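Long-range contacts in 378aa long hypothetical citrate synthase (PDB 1VGM), which is of unconfirmed function but belongs to the largely helical citrate synthase family and forms a dimer of two identical subunits: residues F74-Q79 and G102-I107; Y108-N113 and D202-I207; I131-Y136 and L158-G163; T182-P187 and F257-Y262. One frame throughout, in Å; residues are numbered along the deposited sequence.

Contact 1. Residues F74-Q79 and G102-I107; sequences FEVPEQ and GILASI
Pro77, in the turn that leads into helix 78-84, and Gln79, on the first turn of that helix, meet one side of helix 93-108 through Leu104, Ile103 and Ile107. The turn before helix 78-84 and its first turn thus pack on helix 93-108, within the predominantly helical citrate synthase fold. The CA atoms of Pro77 and Leu104 are 7.2 Å apart, and no hydrogen bond spans the segments, so side chains carry the contact. Pro77 is held at two corners of its ring. Its CD meets CD2 of Leu104 at 3.4 Å, the two side chains crossing at about a right angle. Its CB meets CD1 of Ile107 at 3.4 Å, and here the side chains run antiparallel alongside each other. Both pairs are closer than carbons normally pack, which marks the proline as the tight part. Val76 adds a looser touch, CG1 to CD2 of Leu104 at 4.2 Å. In Ile107, CD1 lies anti to CA (chi2 179°), and this methyl reaches Gln79 as well as Pro77, standing 3.5 Å from OE1 of Gln79. The Gln79 chain bends at chi2 (86°), which brings CD within 3.9 Å of Ile107 CD1, while CB of Gln79 rests 3.9 Å from CG2 of Ile103. The amide is secured elsewhere: NE2 of Gln79 bonds to the carbonyl of Ser86 of the second subunit. Leu104 also packs on Ile131 of helix 117-139 and Tyr204 of helix 203-214, Val76 lies on helix 117-139, and Ile107 touches Met87 of the second subunit, placing the contact beside the dimer interface.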
loop_
_atom_site.group_PDB
_atom_site.type_symbol
_atom_site.label_atom_id
_atom_site.label_comp_id
_atom_site.label_asym_id
_atom_site.label_seq_id
_atom_site.Cartn_x
_atom_site.Cartn_y
_atom_site.Cartn_z
ATOM N N PHE A 74 4.069 -21.855 9.445
ATOM C CA PHE A 74 5.234 -21.390 8.679
ATOM C C PHE A 74 5.109 -21.634 7.174
ATOM O O PHE A 74 5.745 -20.950 6.368
ATOM C CB PHE A 74 6.516 -22.060 9.193
ATOM C CG PHE A 74 7.047 -21.458 10.465
ATOM C CD1 PHE A 74 7.343 -22.271 11.558
ATOM C CD2 PHE A 74 7.271 -20.083 10.569
ATOM C CE1 PHE A 74 7.842 -21.726 12.747
ATOM C CE2 PHE A 74 7.767 -19.525 11.751
ATOM C CZ PHE A 74 8.061 -20.349 12.841
ATOM N N GLU A 75 4.294 -22.614 6.798
ATOM C CA GLU A 75 4.063 -22.929 5.390
ATOM C C GLU A 75 3.541 -21.708 4.637
ATOM O O GLU A 75 2.746 -20.938 5.173
ATOM C CB GLU A 75 3.042 -24.064 5.273
ATOM C CG GLU A 75 1.929 -23.981 6.318
ATOM C CD GLU A 75 0.593 -24.507 5.814
ATOM O OE1 GLU A 75 0.555 -25.661 5.326
ATOM O OE2 GLU A 75 -0.415 -23.768 5.911
ATOM N N VAL A 76 3.972 -21.544 3.392
ATOM C CA VAL A 76 3.350 -20.579 2.487
ATOM C C VAL A 76 2.969 -21.250 1.168
ATOM O O VAL A 76 3.493 -22.313 0.828
ATOM C CB VAL A 76 4.310 -19.410 2.162
ATOM C CG1 VAL A 76 4.567 -18.576 3.408
ATOM C CG2 VAL A 76 5.615 -19.962 1.603
ATOM N N PRO A 77 2.055 -20.635 0.404
ATOM C CA PRO A 77 1.707 -21.179 -0.914
ATOM C C PRO A 77 2.967 -21.338 -1.743
ATOM O O PRO A 77 3.911 -20.555 -1.600
ATOM C CB PRO A 77 0.767 -20.129 -1.505
ATOM C CG PRO A 77 0.186 -19.433 -0.305
ATOM C CD PRO A 77 1.301 -19.405 0.705
ATOM N N GLU A 78 2.998 -22.353 -2.603
ATOM C CA GLU A 78 4.207 -22.624 -3.364
ATOM C C GLU A 78 4.436 -21.508 -4.379
ATOM O O GLU A 78 5.564 -21.285 -4.829
ATOM C CB GLU A 78 4.114 -23.993 -4.055
ATOM C CG GLU A 78 3.041 -24.122 -5.119
ATOM C CD GLU A 78 3.022 -25.514 -5.737
ATOM O OE1 GLU A 78 2.507 -25.661 -6.866
ATOM O OE2 GLU A 78 3.525 -26.460 -5.090
ATOM N N GLN A 79 3.369 -20.791 -4.725
ATOM C CA GLN A 79 3.505 -19.639 -5.612
ATOM C C GLN A 79 4.475 -18.618 -5.045
ATOM O O GLN A 79 5.193 -17.958 -5.793
ATOM C CB GLN A 79 2.152 -18.962 -5.848
ATOM C CG GLN A 79 1.304 -19.642 -6.908
ATOM C CD GLN A 79 0.469 -20.770 -6.338
ATOM O OE1 GLN A 79 0.593 -21.118 -5.159
ATOM N NE2 GLN A 79 -0.389 -21.349 -7.170
ATOM N N GLY A 102 1.517 -9.918 -1.498
ATOM C CA GLY A 102 0.460 -9.812 -2.484
ATOM C C GLY A 102 -0.048 -11.182 -2.868
ATOM O O GLY A 102 -1.260 -11.396 -2.997
ATOM N N ILE A 103 0.876 -12.125 -3.020
ATOM C CA ILE A 103 0.503 -13.513 -3.263
ATOM C C ILE A 103 -0.264 -14.154 -2.099
ATOM O O ILE A 103 -1.238 -14.873 -2.326
ATOM C CB ILE A 103 1.750 -14.359 -3.598
ATOM C CG1 ILE A 103 2.296 -13.928 -4.963
ATOM C CG2 ILE A 103 1.398 -15.845 -3.604
ATOM C CD1 ILE A 103 3.662 -14.482 -5.291
ATOM N N LEU A 104 0.155 -13.889 -0.861
ATOM C CA LEU A 104 -0.567 -14.404 0.302
ATOM C C LEU A 104 -1.988 -13.835 0.367
ATOM O O LEU A 104 -2.948 -14.568 0.610
ATOM C CB LEU A 104 0.186 -14.074 1.605
ATOM C CG LEU A 104 1.580 -14.688 1.814
ATOM C CD1 LEU A 104 2.143 -14.262 3.157
ATOM C CD2 LEU A 104 1.505 -16.199 1.744
ATOM N N ALA A 105 -2.121 -12.532 0.144
ATOM C CA ALA A 105 -3.434 -11.891 0.085
ATOM C C ALA A 105 -4.330 -12.518 -0.983
ATOM O O ALA A 105 -5.520 -12.719 -0.756
ATOM C CB ALA A 105 -3.282 -10.391 -0.179
ATOM N N SER A 106 -3.764 -12.822 -2.146
ATOM C CA SER A 106 -4.538 -13.415 -3.232
ATOM C C SER A 106 -5.028 -14.825 -2.903
ATOM O O SER A 106 -6.154 -15.203 -3.244
ATOM C CB SER A 106 -3.705 -13.455 -4.517
ATOM O OG SER A 106 -3.595 -12.167 -5.095
ATOM N N ILE A 107 -4.178 -15.605 -2.246
ATOM C CA ILE A 107 -4.452 -17.022 -2.087
ATOM C C ILE A 107 -5.218 -17.304 -0.802
ATOM O O ILE A 107 -6.181 -18.069 -0.812
ATOM C CB ILE A 107 -3.149 -17.843 -2.118
ATOM C CG1 ILE A 107 -2.530 -17.751 -3.516
ATOM C CG2 ILE A 107 -3.433 -19.308 -1.765
ATOM C CD1 ILE A 107 -1.237 -18.496 -3.678
#

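Contact 2. Residues Y108-N113 and D202-I207; sequences YDPKWN and DMYSCI
Pro110 and Tyr204 form the close end of this contact. CD of Pro110 comes to the edge of the Tyr204 ring, in its plane, 3.6 Å from CD1, and the two side chains meet at about a right angle. Tyr108 comes about as near, its CD1 lying 3.7 Å from OH of Tyr204, although the two rings, roughly parallel, overlap only slightly. Further along the loop, Trp112 packs against the start of helix 203-214: CE of Met203 lies 3.5 Å from CZ3 of Trp112. The sulfur approaches the same six-membered ring obliquely in a Met-aromatic contact, SD of Met203 standing 5.2 Å from the centroid and 26° off the normal. SG of Cys206 reaches the edge of the indole, and NE1 of Trp112 is bonded to the carbonyl of Ser201. Asp202 is the N-cap of helix 203-214: its OD2 accepts from Ser205 N at 3.0 Å, the donor standing 54° above the carboxylate plane. CG of Asp202 lies between the backbone N and the carbonyl carbon (chi1 72°), a placement from which OD2 can reach Ser205 N. OD1 of Asp202 and OD1 of Asp109 are both salt-bridged to Lys215 of the second subunit, which would offset the repulsion of two like charges 4.0 Å apart. The loose side lies where the backbones do not meet directly. There a water fills in, donating to Pro110 O at 2.8 Å and accepting from Met203 N at 3.0 Å, and it sits over one face of the Trp112 ring, toward the rim.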
loop_
_atom_site.group_PDB
_atom_site.type_symbol
_atom_site.label_atom_id
_atom_site.label_comp_id
_atom_site.label_asym_id
_atom_site.label_seq_id
_atom_site.Cartn_x
_atom_site.Cartn_y
_atom_site.Cartn_z
ATOM N N TYR A 108 -4.810 -16.673 0.298
ATOM C CA TYR A 108 -5.560 -16.779 1.554
ATOM C C TYR A 108 -6.783 -15.862 1.605
ATOM O O TYR A 108 -7.850 -16.262 2.069
ATOM C CB TYR A 108 -4.649 -16.476 2.746
ATOM C CG TYR A 108 -3.502 -17.452 2.924
ATOM C CD1 TYR A 108 -2.196 -16.995 3.106
ATOM C CD2 TYR A 108 -3.726 -18.826 2.937
ATOM C CE1 TYR A 108 -1.145 -17.884 3.301
ATOM C CE2 TYR A 108 -2.679 -19.724 3.131
ATOM C CZ TYR A 108 -1.393 -19.244 3.314
ATOM O OH TYR A 108 -0.358 -20.124 3.532
ATOM N N ASP A 109 -6.626 -14.630 1.130
ATOM C CA ASP A 109 -7.716 -13.658 1.151
ATOM C C ASP A 109 -8.582 -13.757 2.417
ATOM O O ASP A 109 -9.796 -13.988 2.351
ATOM C CB ASP A 109 -8.590 -13.835 -0.090
ATOM C CG ASP A 109 -9.411 -12.605 -0.398
ATOM O OD1 ASP A 109 -9.228 -11.590 0.298
ATOM O OD2 ASP A 109 -10.236 -12.652 -1.330
ATOM N N PRO A 110 -7.967 -13.565 3.590
ATOM C CA PRO A 110 -8.720 -13.728 4.840
ATOM C C PRO A 110 -9.780 -12.650 5.043
ATOM O O PRO A 110 -9.560 -11.480 4.726
ATOM C CB PRO A 110 -7.640 -13.674 5.912
ATOM C CG PRO A 110 -6.610 -12.746 5.325
ATOM C CD PRO A 110 -6.605 -13.057 3.832
ATOM N N LYS A 111 -10.927 -13.056 5.579
ATOM C CA LYS A 111 -11.953 -12.117 6.011
ATOM C C LYS A 111 -11.619 -11.562 7.387
ATOM O O LYS A 111 -11.056 -12.266 8.230
ATOM C CB LYS A 111 -13.316 -12.810 6.074
ATOM C CG LYS A 111 -13.881 -13.216 4.724
ATOM C CD LYS A 111 -15.232 -13.891 4.912
ATOM C CE LYS A 111 -15.718 -14.569 3.642
ATOM N NZ LYS A 111 -17.049 -15.199 3.874
ATOM N N TRP A 112 -11.977 -10.304 7.615
ATOM C CA TRP A 112 -11.962 -9.754 8.961
ATOM C C TRP A 112 -13.065 -10.375 9.818
ATOM O O TRP A 112 -14.211 -10.521 9.379
ATOM C CB TRP A 112 -12.148 -8.239 8.916
ATOM C CG TRP A 112 -10.983 -7.494 8.317
ATOM C CD1 TRP A 112 -10.811 -7.158 7.005
ATOM C CD2 TRP A 112 -9.855 -6.955 9.024
ATOM N NE1 TRP A 112 -9.644 -6.434 6.850
ATOM C CE2 TRP A 112 -9.041 -6.294 8.075
ATOM C CE3 TRP A 112 -9.470 -6.941 10.374
ATOM C CZ2 TRP A 112 -7.865 -5.620 8.435
ATOM C CZ3 TRP A 112 -8.296 -6.271 10.731
ATOM C CH2 TRP A 112 -7.512 -5.619 9.762
ATOM N N ASN A 113 -12.712 -10.726 11.049
ATOM C CA ASN A 113 -13.624 -11.427 11.952
ATOM C C ASN A 113 -13.034 -11.319 13.351
ATOM O O ASN A 113 -11.943 -11.824 13.608
ATOM C CB ASN A 113 -13.731 -12.904 11.548
ATOM C CG ASN A 113 -14.730 -13.664 12.384
ATOM O OD1 ASN A 113 -14.776 -13.513 13.607
ATOM N ND2 ASN A 113 -15.540 -14.494 11.732
ATOM N N ASP A 202 -7.973 -6.938 2.935
ATOM C CA ASP A 202 -7.605 -8.093 3.748
ATOM C C ASP A 202 -6.280 -7.825 4.457
ATOM O O ASP A 202 -5.482 -6.998 4.004
ATOM C CB ASP A 202 -7.487 -9.346 2.871
ATOM C CG ASP A 202 -6.255 -9.325 1.982
ATOM O OD1 ASP A 202 -6.337 -8.820 0.835
ATOM O OD2 ASP A 202 -5.203 -9.821 2.435
ATOM N N MET A 203 -6.049 -8.515 5.568
ATOM C CA MET A 203 -4.922 -8.198 6.440
ATOM C C MET A 203 -3.588 -8.249 5.677
ATOM O O MET A 203 -2.699 -7.412 5.887
ATOM C CB MET A 203 -4.890 -9.174 7.627
ATOM C CG MET A 203 -4.764 -8.493 8.977
ATOM S SD MET A 203 -4.747 -9.591 10.413
ATOM C CE MET A 203 -6.342 -9.199 11.142
ATOM N N TYR A 204 -3.445 -9.229 4.787
ATOM C CA TYR A 204 -2.195 -9.386 4.047
ATOM C C TYR A 204 -1.941 -8.198 3.123
ATOM O O TYR A 204 -0.813 -7.729 3.001
ATOM C CB TYR A 204 -2.218 -10.673 3.220
ATOM C CG TYR A 204 -1.996 -11.920 4.035
ATOM C CD1 TYR A 204 -3.061 -12.754 4.362
ATOM C CD2 TYR A 204 -0.720 -12.268 4.480
ATOM C CE1 TYR A 204 -2.865 -13.909 5.116
ATOM C CE2 TYR A 204 -0.514 -13.423 5.237
ATOM C CZ TYR A 204 -1.590 -14.236 5.549
ATOM O OH TYR A 204 -1.393 -15.376 6.291
ATOM N N SER A 205 -2.993 -7.721 2.468
ATOM C CA SER A 205 -2.882 -6.541 1.621
ATOM C C SER A 205 -2.635 -5.263 2.435
ATOM O O SER A 205 -2.042 -4.317 1.928
ATOM C CB SER A 205 -4.146 -6.383 0.773
ATOM O OG SER A 205 -4.342 -7.516 -0.059
ATOM N N CYS A 206 -3.077 -5.231 3.689
ATOM C CA CYS A 206 -2.755 -4.097 4.555
ATOM C C CYS A 206 -1.267 -4.063 4.858
ATOM O O CYS A 206 -0.668 -2.994 4.967
ATOM C CB CYS A 206 -3.532 -4.170 5.869
ATOM S SG CYS A 206 -5.307 -3.981 5.668
ATOM N N ILE A 207 -0.670 -5.244 4.986
ATOM C CA ILE A 207 0.771 -5.333 5.113
ATOM C C ILE A 207 1.465 -5.018 3.796
ATOM O O ILE A 207 2.495 -4.343 3.776
ATOM C CB ILE A 207 1.202 -6.733 5.603
ATOM C CG1 ILE A 207 0.585 -7.015 6.975
ATOM C CG2 ILE A 207 2.711 -6.790 5.738
ATOM C CD1 ILE A 207 0.776 -5.878 7.973
HETATM O O HOH W 1 -8.574 -9.689 6.658
#

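Contact 3. Residues I131-Y136 and L158-G163; sequences ITANIY and LAATFG
Segments 131-136 of helix 117-139 and 158-162 of helix 153-162 bring Ala133 and Thr161 together, running nearly parallel at a signed angle of -19° with the segment axes 8.5 Å apart, and the CA atoms of that pair are only 4.5 Å from each other. The small side chain of Ala133 permits this closeness: its CB touches OG1 of Thr161 at 3.4 Å and lies 4.2 Å from CB of Ala160. One turn on, Tyr136 has CG anti to the backbone N (chi1 166°), and its ring lies across Thr161, the side chains meeting at about a right angle. CD2 of Tyr136 is 3.5 Å from CG2 of Thr161, while the ring edge faces the carbonyl, with CE2 of Tyr136 3.4 Å from Thr161 O. Phe162 then turns an edge toward the face of Tyr136 in an offset edge-to-face pair, centroids 5.4 Å apart and planes at 61°. The Thr161 methyl also sits over the centre of one face of Phe162, touching both rings. No hydrogen bond crosses the segments, and Thr161 OG1 bonds to Phe157 O; cohesion between these segments therefore rests on van der Waals and aromatic contact, supplemented just beyond them by Arg137 NE bonding to Ala160 O.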
loop_
_atom_site.group_PDB
_atom_site.type_symbol
_atom_site.label_atom_id
_atom_site.label_comp_id
_atom_site.label_asym_id
_atom_site.label_seq_id
_atom_site.Cartn_x
_atom_site.Cartn_y
_atom_site.Cartn_z
ATOM N N ILE A 131 8.989 -15.854 4.753
ATOM C CA ILE A 131 9.264 -15.002 3.600
ATOM C C ILE A 131 10.614 -14.285 3.719
ATOM O O ILE A 131 11.374 -14.233 2.761
ATOM C CB ILE A 131 8.131 -13.968 3.403
ATOM C CG1 ILE A 131 6.921 -14.666 2.779
ATOM C CG2 ILE A 131 8.594 -12.822 2.512
ATOM C CD1 ILE A 131 5.617 -13.912 2.977
ATOM N N THR A 132 10.916 -13.743 4.893
ATOM C CA THR A 132 12.145 -12.979 5.068
ATOM C C THR A 132 13.364 -13.906 4.964
ATOM O O THR A 132 14.381 -13.543 4.368
ATOM C CB THR A 132 12.163 -12.261 6.445
ATOM O OG1 THR A 132 11.042 -11.369 6.542
ATOM C CG2 THR A 132 13.446 -11.473 6.620
ATOM N N ALA A 133 13.256 -15.100 5.542
ATOM C CA ALA A 133 14.318 -16.092 5.452
ATOM C C ALA A 133 14.607 -16.456 4.004
ATOM O O ALA A 133 15.770 -16.580 3.600
ATOM C CB ALA A 133 13.938 -17.342 6.234
ATOM N N ASN A 134 13.558 -16.623 3.210
ATOM C CA ASN A 134 13.741 -17.134 1.858
ATOM C C ASN A 134 14.110 -16.037 0.864
ATOM O O ASN A 134 14.695 -16.307 -0.192
ATOM C CB ASN A 134 12.478 -17.858 1.396
ATOM C CG ASN A 134 12.444 -19.297 1.851
ATOM O OD1 ASN A 134 13.108 -20.156 1.270
ATOM N ND2 ASN A 134 11.680 -19.572 2.900
ATOM N N ILE A 135 13.777 -14.799 1.209
ATOM C CA ILE A 135 14.288 -13.661 0.461
ATOM C C ILE A 135 15.806 -13.616 0.542
ATOM O O ILE A 135 16.475 -13.489 -0.481
ATOM C CB ILE A 135 13.720 -12.319 0.988
ATOM C CG1 ILE A 135 12.234 -12.221 0.636
ATOM C CG2 ILE A 135 14.501 -11.148 0.374
ATOM C CD1 ILE A 135 11.587 -10.923 1.052
ATOM N N TYR A 136 16.351 -13.721 1.753
ATOM C CA TYR A 136 17.799 -13.867 1.902
ATOM C C TYR A 136 18.322 -15.001 1.023
ATOM O O TYR A 136 19.304 -14.839 0.298
ATOM C CB TYR A 136 18.177 -14.138 3.363
ATOM C CG TYR A 136 19.596 -14.630 3.544
ATOM C CD1 TYR A 136 20.686 -13.790 3.302
ATOM C CD2 TYR A 136 19.849 -15.946 3.935
ATOM C CE1 TYR A 136 21.996 -14.253 3.439
ATOM C CE2 TYR A 136 21.150 -16.421 4.080
ATOM C CZ TYR A 136 22.217 -15.570 3.828
ATOM O OH TYR A 136 23.492 -16.057 3.956
ATOM N N LEU A 158 16.087 -17.982 12.512
ATOM C CA LEU A 158 17.528 -17.992 12.296
ATOM C C LEU A 158 17.984 -19.293 11.646
ATOM O O LEU A 158 18.873 -19.280 10.794
ATOM C CB LEU A 158 18.278 -17.800 13.617
ATOM C CG LEU A 158 18.194 -16.394 14.226
ATOM C CD1 LEU A 158 18.969 -16.356 15.530
ATOM C CD2 LEU A 158 18.742 -15.369 13.254
ATOM N N ALA A 159 17.383 -20.408 12.053
ATOM C CA ALA A 159 17.770 -21.720 11.547
ATOM C C ALA A 159 17.404 -21.892 10.071
ATOM O O ALA A 159 18.172 -22.452 9.290
ATOM C CB ALA A 159 17.116 -22.825 12.396
ATOM N N ALA A 160 16.230 -21.403 9.693
ATOM C CA ALA A 160 15.798 -21.454 8.303
ATOM C C ALA A 160 16.706 -20.583 7.441
ATOM O O ALA A 160 17.131 -20.980 6.356
ATOM C CB ALA A 160 14.368 -20.976 8.198
ATOM N N THR A 161 16.995 -19.386 7.933
ATOM C CA THR A 161 17.783 -18.424 7.184
ATOM C C THR A 161 19.176 -18.974 6.873
ATOM O O THR A 161 19.602 -18.974 5.716
ATOM C CB THR A 161 17.906 -17.096 7.963
ATOM O OG1 THR A 161 16.606 -16.506 8.086
ATOM C CG2 THR A 161 18.834 -16.124 7.244
ATOM N N PHE A 162 19.880 -19.443 7.900
ATOM C CA PHE A 162 21.285 -19.807 7.747
ATOM C C PHE A 162 21.522 -21.319 7.678
ATOM O O PHE A 162 22.645 -21.767 7.437
ATOM C CB PHE A 162 22.102 -19.186 8.886
ATOM C CG PHE A 162 22.055 -17.682 8.906
ATOM C CD1 PHE A 162 21.420 -16.999 9.948
ATOM C CD2 PHE A 162 22.581 -16.948 7.842
ATOM C CE1 PHE A 162 21.308 -15.606 9.930
ATOM C CE2 PHE A 162 22.475 -15.555 7.811
ATOM C CZ PHE A 162 21.833 -14.882 8.855
ATOM N N GLY A 163 20.461 -22.096 7.882
ATOM C CA GLY A 163 20.543 -23.525 7.660
ATOM C C GLY A 163 21.403 -24.239 8.680
ATOM O O GLY A 163 22.017 -25.260 8.384
#

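Contact 4. Residues T182-P187 and F257-Y262; sequences TDHEVP and FGHRVY
Both nitrogens of His184 are engaged, one of them from across the contact. NE2 of His184 and OH of Tyr262 meet tip to tip at 2.8 Å in a nearly straight bond (172°), whose donor could be either. ND1 of His184 donates to OE2 of Glu185 at 2.7 Å, essentially in the ring plane and using the anti lone pair of the carboxylate oxygen, a His-carboxylate bond between sequence neighbours. Together the two bonds would fix the rotation of the imidazole. His259 approaches obliquely, its plane at 90° to that of His184, with CE1 atoms of His259 and His184 3.7 Å apart. Its own ring is set by the loop: ND1 of His259 accepts from Val261 N at 3.1 Å and from Tyr262 N at 3.2 Å, and CD1 of Tyr262 lies over the ring centre. A water joins the segments, 2.9 Å from NE2 of His259 and donating to OE2 of Glu185 at 3.2 Å. His184, His259 and Tyr262 thus form an aromatic cluster between two loops. Strand 20-23 lines it through Ile22, helix 267-280 supplies Arg268 against all three rings, and helix 331-353 brings Arg339 to His184.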
loop_
_atom_site.group_PDB
_atom_site.type_symbol
_atom_site.label_atom_id
_atom_site.label_comp_id
_atom_site.label_asym_id
_atom_site.label_seq_id
_atom_site.Cartn_x
_atom_site.Cartn_y
_atom_site.Cartn_z
ATOM N N THR A 182 9.262 -3.434 17.354
ATOM C CA THR A 182 7.861 -3.833 17.206
ATOM C C THR A 182 6.889 -2.687 16.906
ATOM O O THR A 182 6.025 -2.825 16.040
ATOM C CB THR A 182 7.381 -4.601 18.459
ATOM O OG1 THR A 182 7.817 -5.966 18.359
ATOM C CG2 THR A 182 5.841 -4.549 18.594
ATOM N N ASP A 183 7.021 -1.563 17.604
ATOM C CA ASP A 183 6.188 -0.399 17.300
ATOM C C ASP A 183 6.798 0.922 17.773
ATOM O O ASP A 183 7.558 0.953 18.745
ATOM C CB ASP A 183 4.800 -0.570 17.921
ATOM C CG ASP A 183 3.796 0.425 17.378
ATOM O OD1 ASP A 183 3.827 0.688 16.160
ATOM O OD2 ASP A 183 2.975 0.940 18.163
ATOM N N HIS A 184 6.457 2.008 17.077
ATOM C CA HIS A 184 6.934 3.345 17.423
ATOM C C HIS A 184 6.312 4.383 16.492
ATOM O O HIS A 184 6.538 4.354 15.281
ATOM C CB HIS A 184 8.467 3.422 17.318
ATOM C CG HIS A 184 9.106 4.295 18.356
ATOM N ND1 HIS A 184 9.324 5.642 18.165
ATOM C CD2 HIS A 184 9.573 4.014 19.599
ATOM C CE1 HIS A 184 9.897 6.153 19.242
ATOM N NE2 HIS A 184 10.057 5.184 20.127
ATOM N N GLU A 185 5.539 5.300 17.071
ATOM C CA GLU A 185 4.909 6.380 16.324
ATOM C C GLU A 185 4.039 5.826 15.200
ATOM O O GLU A 185 3.684 4.652 15.206
ATOM C CB GLU A 185 5.978 7.316 15.763
ATOM C CG GLU A 185 6.813 8.001 16.844
ATOM C CD GLU A 185 8.165 8.470 16.328
ATOM O OE1 GLU A 185 8.238 9.575 15.761
ATOM O OE2 GLU A 185 9.156 7.726 16.486
ATOM N N VAL A 186 3.687 6.672 14.240
ATOM C CA VAL A 186 2.889 6.232 13.103
ATOM C C VAL A 186 3.554 6.703 11.822
ATOM O O VAL A 186 3.110 7.665 11.192
ATOM C CB VAL A 186 1.456 6.799 13.161
ATOM C CG1 VAL A 186 0.558 6.011 12.233
ATOM C CG2 VAL A 186 0.923 6.739 14.582
ATOM N N PRO A 187 4.648 6.037 11.431
ATOM C CA PRO A 187 5.343 6.381 10.189
ATOM C C PRO A 187 4.503 6.025 8.971
ATOM O O PRO A 187 3.359 5.583 9.099
ATOM C CB PRO A 187 6.633 5.558 10.268
ATOM C CG PRO A 187 6.235 4.359 11.073
ATOM C CD PRO A 187 5.290 4.900 12.118
ATOM N N PHE A 257 21.809 9.400 14.433
ATOM C CA PHE A 257 21.626 10.403 15.477
ATOM C C PHE A 257 20.362 11.210 15.204
ATOM O O PHE A 257 19.990 11.416 14.052
ATOM C CB PHE A 257 22.831 11.348 15.526
ATOM C CG PHE A 257 23.858 10.976 16.564
ATOM C CD1 PHE A 257 24.571 9.789 16.468
ATOM C CD2 PHE A 257 24.110 11.820 17.639
ATOM C CE1 PHE A 257 25.528 9.450 17.431
ATOM C CE2 PHE A 257 25.059 11.491 18.601
ATOM C CZ PHE A 257 25.768 10.301 18.497
ATOM N N GLY A 258 19.703 11.654 16.270
ATOM C CA GLY A 258 18.558 12.539 16.127
ATOM C C GLY A 258 17.222 11.816 16.102
ATOM O O GLY A 258 17.142 10.645 15.724
ATOM N N HIS A 259 16.169 12.530 16.495
ATOM C CA HIS A 259 14.831 11.965 16.609
ATOM C C HIS A 259 13.786 13.067 16.841
ATOM O O HIS A 259 14.062 14.065 17.506
ATOM C CB HIS A 259 14.789 10.965 17.767
ATOM C CG HIS A 259 13.719 9.929 17.628
ATOM N ND1 HIS A 259 12.446 10.101 18.126
ATOM C CD2 HIS A 259 13.726 8.721 17.016
ATOM C CE1 HIS A 259 11.712 9.041 17.827
ATOM N NE2 HIS A 259 12.465 8.190 17.153
ATOM N N ARG A 260 12.584 12.868 16.306
ATOM C CA ARG A 260 11.504 13.839 16.451
ATOM C C ARG A 260 10.957 13.934 17.871
ATOM O O ARG A 260 10.445 14.978 18.267
ATOM C CB ARG A 260 10.355 13.495 15.501
ATOM C CG ARG A 260 10.649 13.750 14.037
ATOM C CD ARG A 260 9.604 13.075 13.150
ATOM N NE ARG A 260 8.230 13.437 13.512
ATOM C CZ ARG A 260 7.616 14.551 13.120
ATOM N NH1 ARG A 260 6.342 14.753 13.426
ATOM N NH2 ARG A 260 8.277 15.466 12.423
ATOM N N VAL A 261 11.046 12.852 18.640
ATOM C CA VAL A 261 10.441 12.842 19.968
ATOM C C VAL A 261 11.458 12.667 21.089
ATOM O O VAL A 261 11.355 13.323 22.121
ATOM C CB VAL A 261 9.344 11.743 20.094
ATOM C CG1 VAL A 261 8.425 11.791 18.887
ATOM C CG2 VAL A 261 9.978 10.366 20.237
ATOM N N TYR A 262 12.444 11.795 20.893
ATOM C CA TYR A 262 13.528 11.657 21.861
ATOM C C TYR A 262 14.470 12.862 21.869
ATOM O O TYR A 262 15.016 13.250 20.834
ATOM C CB TYR A 262 14.330 10.381 21.590
ATOM C CG TYR A 262 13.556 9.112 21.886
ATOM C CD1 TYR A 262 13.366 8.147 20.903
ATOM C CD2 TYR A 262 12.964 8.908 23.132
ATOM C CE1 TYR A 262 12.605 7.021 21.148
ATOM C CE2 TYR A 262 12.194 7.778 23.384
ATOM C CZ TYR A 262 12.017 6.839 22.387
ATOM O OH TYR A 262 11.236 5.724 22.617
HETATM O O HOH W 2 11.649 5.804 15.755
#

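Segments 102-107 of contact 1 and 108-113 of contact 2 follow each other along helix 93-108 and the loop after it; the two contacts' centres are about 12 Å apart and they touch directly. Contact 3 lies about 16 Å from contact 1, centre to centre, joined through Leu104 against Ile131 on the successive helices 93-108 and 117-139. In sequence, contact 3 falls wholly between the segments of contact 2, whereas contacts 2 and 4 interleave. Contact 4 is about 32 Å from contact 1 by centres, on the opposite side of the chain's centre. Contacts 1, 2 and 4 reach the second subunit. Only contact 3 is helix on helix; contacts 1 and 2 set a turn or loop on a helix, and contact 4 joins two loops.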